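PDB 1VDM: purine phosphoribosyltransferase from Pyrococcus horikoshii, which probably transfers a phosphoribosyl group to or from purines, as a glycosyltransferase of the type I phosphoribosyltransferase family. Local coordinates for residues G[14-25]-G[112-120]; G[52-60]-G[71-81]. One frame throughout, in Å; residues are numbered along the deposited sequence.

Contact 1 of 2, residues G[14-25]-G[112-120]; sequences AIFALAEKLREY and KEIKIACLA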
# COMPACT_ATOMS: atom_id res chain seq x y z
N ALA G 14 19.55 -26.12 -7.57
CA ALA G 14 20.70 -26.92 -7.20
C ALA G 14 20.89 -26.88 -5.69
O ALA G 14 21.21 -27.89 -5.07
CB ALA G 14 21.96 -26.39 -7.89
N ILE G 15 20.71 -25.70 -5.11
CA ILE G 15 20.86 -25.54 -3.67
C ILE G 15 19.77 -26.29 -2.92
O ILE G 15 20.03 -26.87 -1.88
CB ILE G 15 20.81 -24.05 -3.27
CG1 ILE G 15 22.07 -23.34 -3.74
CG2 ILE G 15 20.67 -23.92 -1.75
CD1 ILE G 15 22.08 -21.87 -3.41
N PHE G 16 18.55 -26.28 -3.46
CA PHE G 16 17.44 -26.98 -2.82
C PHE G 16 17.68 -28.49 -2.82
O PHE G 16 17.38 -29.17 -1.84
CB PHE G 16 16.10 -26.65 -3.50
CG PHE G 16 15.42 -25.42 -2.95
CD1 PHE G 16 15.04 -25.35 -1.61
CD2 PHE G 16 15.20 -24.30 -3.76
CE1 PHE G 16 14.45 -24.18 -1.07
CE2 PHE G 16 14.61 -23.13 -3.24
CZ PHE G 16 14.24 -23.08 -1.89
N ALA G 17 18.24 -28.99 -3.92
CA ALA G 17 18.54 -30.41 -4.06
C ALA G 17 19.61 -30.82 -3.04
O ALA G 17 19.50 -31.85 -2.38
CB ALA G 17 19.02 -30.71 -5.47
N LEU G 18 20.64 -30.00 -2.91
CA LEU G 18 21.70 -30.27 -1.97
C LEU G 18 21.14 -30.30 -0.56
O LEU G 18 21.47 -31.17 0.23
CB LEU G 18 22.80 -29.21 -2.09
CG LEU G 18 23.53 -29.21 -3.44
CD1 LEU G 18 24.32 -27.91 -3.62
CD2 LEU G 18 24.45 -30.42 -3.51
N ALA G 19 20.29 -29.33 -0.25
CA ALA G 19 19.67 -29.23 1.08
C ALA G 19 19.01 -30.54 1.49
O ALA G 19 19.29 -31.06 2.57
CB ALA G 19 18.65 -28.11 1.10
N GLU G 20 18.15 -31.07 0.63
CA GLU G 20 17.46 -32.32 0.96
C GLU G 20 18.45 -33.42 1.32
O GLU G 20 18.19 -34.23 2.23
CB GLU G 20 16.57 -32.77 -0.21
CG GLU G 20 15.62 -33.94 0.13
CD GLU G 20 14.74 -33.67 1.36
OE1 GLU G 20 14.02 -32.65 1.38
OE2 GLU G 20 14.77 -34.48 2.32
N LYS G 21 19.58 -33.46 0.62
CA LYS G 21 20.62 -34.45 0.87
C LYS G 21 21.38 -34.15 2.15
O LYS G 21 21.72 -35.05 2.91
CB LYS G 21 21.59 -34.52 -0.31
CG LYS G 21 21.55 -35.84 -1.07
CD LYS G 21 20.16 -36.12 -1.62
CE LYS G 21 20.07 -37.53 -2.19
NZ LYS G 21 18.72 -37.82 -2.75
N LEU G 22 21.66 -32.87 2.39
CA LEU G 22 22.38 -32.49 3.60
C LEU G 22 21.52 -32.70 4.85
O LEU G 22 22.04 -32.77 5.96
CB LEU G 22 22.83 -31.02 3.52
CG LEU G 22 24.02 -30.69 2.62
CD1 LEU G 22 24.30 -29.18 2.64
CD2 LEU G 22 25.24 -31.46 3.10
N ARG G 23 20.21 -32.81 4.66
CA ARG G 23 19.30 -33.02 5.79
C ARG G 23 19.56 -34.37 6.44
O ARG G 23 19.43 -34.52 7.65
CB ARG G 23 17.83 -32.93 5.33
CG ARG G 23 17.37 -31.51 5.04
CD ARG G 23 15.90 -31.29 5.38
NE ARG G 23 15.53 -29.87 5.28
CZ ARG G 23 15.28 -29.24 4.14
NH1 ARG G 23 15.35 -29.88 2.98
NH2 ARG G 23 14.98 -27.95 4.16
N GLU G 24 19.93 -35.35 5.62
CA GLU G 24 20.23 -36.69 6.11
C GLU G 24 21.56 -36.70 6.87
O GLU G 24 21.83 -37.61 7.65
CB GLU G 24 20.28 -37.68 4.94
CG GLU G 24 19.07 -37.59 4.02
CD GLU G 24 19.16 -38.52 2.81
OE1 GLU G 24 20.14 -38.42 2.05
OE2 GLU G 24 18.24 -39.35 2.63
N TYR G 25 22.39 -35.69 6.62
CA TYR G 25 23.70 -35.58 7.26
C TYR G 25 23.67 -34.73 8.55
O TYR G 25 24.54 -34.86 9.40
CB TYR G 25 24.71 -34.99 6.27
CG TYR G 25 26.07 -34.69 6.86
CD1 TYR G 25 26.83 -35.69 7.47
CD2 TYR G 25 26.59 -33.39 6.82
CE1 TYR G 25 28.07 -35.40 8.04
CE2 TYR G 25 27.83 -33.10 7.38
CZ TYR G 25 28.56 -34.11 7.99
OH TYR G 25 29.79 -33.82 8.55
N LYS G 112 34.73 -33.05 13.92
CA LYS G 112 34.28 -34.41 14.15
C LYS G 112 34.23 -35.09 12.78
O LYS G 112 35.16 -35.82 12.40
CB LYS G 112 32.89 -34.39 14.80
CG LYS G 112 32.22 -35.74 15.01
CD LYS G 112 30.84 -35.55 15.64
CE LYS G 112 30.03 -36.85 15.71
NZ LYS G 112 29.62 -37.36 14.36
N GLU G 113 33.16 -34.85 12.04
CA GLU G 113 32.98 -35.42 10.71
C GLU G 113 33.00 -34.26 9.72
O GLU G 113 32.62 -33.14 10.06
CB GLU G 113 31.64 -36.15 10.63
CG GLU G 113 31.54 -37.20 9.53
CD GLU G 113 30.17 -37.87 9.48
OE1 GLU G 113 29.54 -38.03 10.55
OE2 GLU G 113 29.71 -38.24 8.37
N ILE G 114 33.44 -34.52 8.49
CA ILE G 114 33.49 -33.47 7.49
C ILE G 114 32.93 -33.93 6.15
O ILE G 114 33.32 -34.97 5.64
CB ILE G 114 34.92 -32.97 7.26
CG1 ILE G 114 35.48 -32.37 8.55
CG2 ILE G 114 34.95 -31.93 6.15
CD1 ILE G 114 36.95 -32.03 8.49
N LYS G 115 32.02 -33.14 5.61
CA LYS G 115 31.39 -33.42 4.33
C LYS G 115 31.61 -32.19 3.46
O LYS G 115 31.84 -31.09 3.97
CB LYS G 115 29.90 -33.67 4.50
CG LYS G 115 29.42 -35.00 3.96
CD LYS G 115 29.97 -36.16 4.78
CE LYS G 115 29.46 -37.49 4.25
NZ LYS G 115 30.10 -38.62 4.98
N ILE G 116 31.54 -32.36 2.14
CA ILE G 116 31.77 -31.25 1.23
C ILE G 116 30.68 -31.14 0.18
O ILE G 116 30.37 -32.11 -0.52
CB ILE G 116 33.13 -31.40 0.53
CG1 ILE G 116 34.25 -31.26 1.57
CG2 ILE G 116 33.27 -30.37 -0.59
CD1 ILE G 116 35.60 -31.66 1.06
N ALA G 117 30.11 -29.94 0.08
CA ALA G 117 29.04 -29.68 -0.87
C ALA G 117 29.41 -28.56 -1.83
O ALA G 117 29.92 -27.52 -1.42
CB ALA G 117 27.75 -29.33 -0.13
N CYS G 118 29.14 -28.79 -3.11
CA CYS G 118 29.44 -27.82 -4.16
C CYS G 118 28.33 -27.80 -5.19
O CYS G 118 27.60 -28.77 -5.35
CB CYS G 118 30.75 -28.18 -4.88
SG CYS G 118 32.24 -27.97 -3.91
N LEU G 119 28.22 -26.69 -5.91
CA LEU G 119 27.22 -26.60 -6.95
C LEU G 119 27.67 -27.47 -8.12
O LEU G 119 26.87 -28.19 -8.71
CB LEU G 119 27.08 -25.15 -7.42
CG LEU G 119 26.54 -24.16 -6.39
CD1 LEU G 119 26.65 -22.74 -6.93
CD2 LEU G 119 25.09 -24.53 -6.08
N ALA G 120 28.97 -27.41 -8.43
CA ALA G 120 29.53 -28.17 -9.54
C ALA G 120 30.96 -28.61 -9.28
O ALA G 120 31.62 -28.13 -8.35
CB ALA G 120 29.48 -27.34 -10.81
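Tyr25, on the segment 14-25 that carries most of helix 8-23, lays its ring against the base of Lys115 on strand 113-118, where the helix packs on the last strand, within this chain, of the Rossmann-like sheet of the phosphoribosyltransferase fold. Lys115 CB stands over one face in a CH-pi contact, 4.0 Å from the centroid of the Tyr25 ring and displaced toward its rim. Glu113 takes the edge instead: its OE2 comes within 3.3 Å of Tyr25 CE1, and the carboxylate is turned 74° from the ring plane. Lys112, Glu113 and Lys115 form a salt-bridge network here, in which the Lys115 chain, bent at chi2 (68°), passes CD by the ring and brings NZ to a weak hydrogen bond with Glu113 OE2 at 3.4 Å. Farther back along the helix the side chains that meet are aliphatic. Leu22 CD1 lies 4.4 Å from Ala117 CB, while Leu18 rests CD1 against the carbonyl oxygen of Cys118, 3.8 Å from Cys118 O. Leu119 CD2 touches both Ala14 and Ile15, 4.1 Å from Ala14 CB and 4.0 Å from Ile15 CG1. In the next shell, Val87 backs Leu22, and Ile47 of helix 38-47 backs Ile15; Ile114 and Ile116 face helix 97-107. Val149 of a second subunit packs on Leu18. A leucine in place of Tyr25 removes the hydroxyl and would probably leave Val86 O without a bond and Lys115 CB without an aromatic face. With CG anti to the backbone N (chi1 174°), the tyrosine reaches across to the strand, and its OH hydrogen-bonds Val86 O on the adjoining strand 85-90.

Contact 2 of 2, residues G[52-60]-G[71-81]; sequences PLKVIDVKF and PVITIPIHGDL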
# COMPACT_ATOMS: atom_id res chain seq x y z
N PRO G 52 24.66 -22.07 12.35
CA PRO G 52 25.80 -21.15 12.29
C PRO G 52 26.64 -21.19 11.00
O PRO G 52 26.91 -22.26 10.46
CB PRO G 52 26.61 -21.51 13.54
CG PRO G 52 26.27 -22.96 13.75
CD PRO G 52 24.79 -22.96 13.52
N LEU G 53 27.04 -20.02 10.53
CA LEU G 53 27.84 -19.91 9.32
C LEU G 53 29.21 -19.29 9.58
O LEU G 53 29.32 -18.19 10.13
CB LEU G 53 27.11 -19.05 8.28
CG LEU G 53 27.89 -18.81 6.98
CD1 LEU G 53 28.03 -20.11 6.22
CD2 LEU G 53 27.18 -17.78 6.13
N LYS G 54 30.25 -20.02 9.20
CA LYS G 54 31.61 -19.53 9.37
C LYS G 54 32.18 -19.23 7.98
O LYS G 54 31.93 -19.96 7.03
CB LYS G 54 32.47 -20.56 10.11
CG LYS G 54 32.18 -20.60 11.60
CD LYS G 54 33.09 -21.56 12.34
CE LYS G 54 32.85 -21.49 13.84
NZ LYS G 54 33.09 -20.13 14.39
N VAL G 55 32.93 -18.14 7.87
CA VAL G 55 33.50 -17.76 6.58
C VAL G 55 35.02 -17.88 6.53
O VAL G 55 35.73 -17.46 7.45
CB VAL G 55 33.10 -16.33 6.20
CG1 VAL G 55 33.79 -15.92 4.91
CG2 VAL G 55 31.59 -16.25 6.04
N ILE G 56 35.51 -18.46 5.44
CA ILE G 56 36.95 -18.59 5.24
C ILE G 56 37.29 -18.09 3.84
O ILE G 56 36.53 -18.31 2.90
CB ILE G 56 37.42 -20.06 5.40
CG1 ILE G 56 38.94 -20.10 5.52
CG2 ILE G 56 36.94 -20.90 4.21
CD1 ILE G 56 39.50 -21.40 6.06
N ASP G 57 38.41 -17.39 3.72
CA ASP G 57 38.85 -16.87 2.43
C ASP G 57 40.29 -17.29 2.20
O ASP G 57 41.19 -16.95 2.97
CB ASP G 57 38.75 -15.33 2.39
CG ASP G 57 38.74 -14.77 0.96
OD1 ASP G 57 38.53 -13.54 0.81
OD2 ASP G 57 38.94 -15.55 -0.00
N VAL G 58 40.50 -18.06 1.13
CA VAL G 58 41.84 -18.53 0.79
C VAL G 58 42.27 -17.86 -0.51
O VAL G 58 41.52 -17.82 -1.48
CB VAL G 58 41.86 -20.06 0.61
CG1 VAL G 58 43.27 -20.52 0.29
CG2 VAL G 58 41.35 -20.74 1.87
N LYS G 59 43.49 -17.33 -0.51
CA LYS G 59 43.99 -16.66 -1.71
C LYS G 59 45.37 -17.19 -2.11
O LYS G 59 46.12 -17.72 -1.30
CB LYS G 59 44.08 -15.16 -1.41
CG LYS G 59 43.19 -14.34 -2.35
CD LYS G 59 42.66 -13.07 -1.67
CE LYS G 59 41.15 -13.14 -1.41
NZ LYS G 59 40.83 -12.36 -0.21
N PHE G 60 45.69 -17.07 -3.39
CA PHE G 60 46.98 -17.60 -3.86
C PHE G 60 47.85 -16.53 -4.53
O PHE G 60 47.40 -15.74 -5.35
CB PHE G 60 46.69 -18.74 -4.83
CG PHE G 60 46.14 -19.93 -4.10
CD1 PHE G 60 44.77 -20.09 -3.99
CD2 PHE G 60 47.00 -20.87 -3.56
CE1 PHE G 60 44.25 -21.19 -3.33
CE2 PHE G 60 46.48 -21.98 -2.91
CZ PHE G 60 45.11 -22.15 -2.79
N PRO G 71 49.38 -20.46 -0.43
CA PRO G 71 48.07 -19.98 0.08
C PRO G 71 48.19 -19.01 1.26
O PRO G 71 48.91 -19.24 2.22
CB PRO G 71 47.30 -21.21 0.55
CG PRO G 71 48.33 -22.28 0.87
CD PRO G 71 49.54 -21.86 -0.09
N VAL G 72 47.43 -17.92 1.15
CA VAL G 72 47.36 -16.89 2.19
C VAL G 72 45.90 -16.74 2.61
O VAL G 72 45.06 -16.30 1.82
CB VAL G 72 47.86 -15.52 1.66
CG1 VAL G 72 47.53 -14.42 2.68
CG2 VAL G 72 49.35 -15.58 1.41
N ILE G 73 45.61 -17.11 3.85
CA ILE G 73 44.25 -17.03 4.38
C ILE G 73 43.82 -15.62 4.74
O ILE G 73 44.16 -15.10 5.81
CB ILE G 73 44.10 -17.95 5.60
CG1 ILE G 73 44.37 -19.40 5.18
CG2 ILE G 73 42.70 -17.82 6.18
CD1 ILE G 73 44.11 -20.43 6.26
N THR G 74 43.06 -15.00 3.83
CA THR G 74 42.53 -13.64 3.99
C THR G 74 41.60 -13.53 5.19
O THR G 74 41.81 -12.70 6.08
CB THR G 74 41.74 -13.20 2.73
OG1 THR G 74 42.30 -13.82 1.57
CG2 THR G 74 41.78 -11.68 2.57
N ILE G 75 40.55 -14.35 5.19
CA ILE G 75 39.58 -14.37 6.28
C ILE G 75 39.61 -15.74 6.94
O ILE G 75 39.22 -16.74 6.33
CB ILE G 75 38.16 -14.11 5.75
CG1 ILE G 75 38.11 -12.77 5.01
CG2 ILE G 75 37.17 -14.11 6.90
CD1 ILE G 75 36.78 -12.47 4.37
N PRO G 76 40.07 -15.80 8.19
CA PRO G 76 40.15 -17.06 8.93
C PRO G 76 38.86 -17.45 9.64
O PRO G 76 37.92 -16.67 9.72
CB PRO G 76 41.26 -16.78 9.93
CG PRO G 76 40.95 -15.38 10.32
CD PRO G 76 40.67 -14.71 8.97
N ILE G 77 38.84 -18.68 10.15
CA ILE G 77 37.71 -19.18 10.90
C ILE G 77 38.29 -19.51 12.26
O ILE G 77 39.45 -19.91 12.36
CB ILE G 77 37.08 -20.44 10.26
CG1 ILE G 77 38.15 -21.52 10.04
CG2 ILE G 77 36.41 -20.07 8.95
CD1 ILE G 77 37.60 -22.78 9.43
N HIS G 78 37.51 -19.33 13.32
CA HIS G 78 38.00 -19.61 14.66
C HIS G 78 37.07 -20.51 15.47
O HIS G 78 36.06 -20.99 14.96
CB HIS G 78 38.25 -18.30 15.41
CG HIS G 78 39.50 -17.59 14.98
ND1 HIS G 78 40.75 -18.14 15.14
CD2 HIS G 78 39.68 -16.38 14.41
CE1 HIS G 78 41.66 -17.28 14.69
NE2 HIS G 78 41.04 -16.21 14.25
N GLY G 79 37.42 -20.73 16.74
CA GLY G 79 36.62 -21.59 17.60
C GLY G 79 36.91 -23.02 17.21
O GLY G 79 37.43 -23.25 16.12
N ASP G 80 36.61 -23.99 18.07
CA ASP G 80 36.89 -25.38 17.68
C ASP G 80 35.61 -26.07 17.24
O ASP G 80 34.50 -25.66 17.60
CB ASP G 80 37.55 -26.16 18.82
CG ASP G 80 36.58 -26.54 19.92
OD1 ASP G 80 36.92 -27.42 20.73
OD2 ASP G 80 35.48 -25.95 19.97
N LEU G 81 35.76 -27.12 16.44
CA LEU G 81 34.62 -27.86 15.94
C LEU G 81 34.66 -29.30 16.41
O LEU G 81 34.41 -30.23 15.64
CB LEU G 81 34.61 -27.83 14.41
CG LEU G 81 34.86 -26.45 13.79
CD1 LEU G 81 34.76 -26.56 12.27
CD2 LEU G 81 33.86 -25.45 14.34
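Lys59 and Val72 form an antiparallel hydrogen-bonded pair in the beta hairpin of strands 53-61 and 70-73. Val72 N gives an almost straight bond to Lys59 O (2.8 Å, 170° at the hydrogen), and Lys59 N returns one to Val72 O at 3.0 Å. At Asp57 a classic beta bulge interrupts the ladder. Thr74 and Ile75 both face this residue, and their amides share Asp57 O through weak bonds, whereas Asp57 N bonds Ile75 O at 2.8 Å. On the side-chain level, Lys59 NZ bonds Thr74 OG1 at 2.7 Å. Lys59 NZ also forms a salt bridge with Asp57 OD1 at 2.8 Å, meeting it from above the carboxylate plane. Arg35 lies near this pair, a like charge to Lys59 and a weak, long ion-pair partner of Asp57. Beyond the bulge the chain leaves the strand, yet Lys54 still holds it: the side chain bends at chi4 (-60°) to bring NZ within 3.1 Å of His78 O, and the imidazole of His78 bonds His78 of a fourth subunit. On the opposite face of the sheet from Lys59 and Val72, Pro71 CB touches Phe60 CE2 at 3.6 Å and also meets Val58. That apolar face rests on helix 97-107 through Val58, Phe60 and Ile73, while Leu53 and Val55 face helix 38-47 and strand 53-61 pairs in parallel with strand 29-33.

Overall arrangement
The two contacts sit at opposite margins of one five-stranded sheet, as counted within this chain, in the order 70-73, 53-61, 29-33, 85-90, 113-118. Contact 2 builds one margin as a hairpin; contact 1 packs a helix on the other. Their centres are 19 Å apart, with the nearest atoms, of Leu81 and Lys112, about 3 Å apart. In sequence, contact 2 is nested within the loop that contact 1 closes. Helix 97-107 lies against strands of both. Strand 85-90, beside contact 1, leads toward that helix; in type I phosphoribosyltransferases this connection carries the phosphoribosyl-pyrophosphate motif, so the substrate site probably lies there.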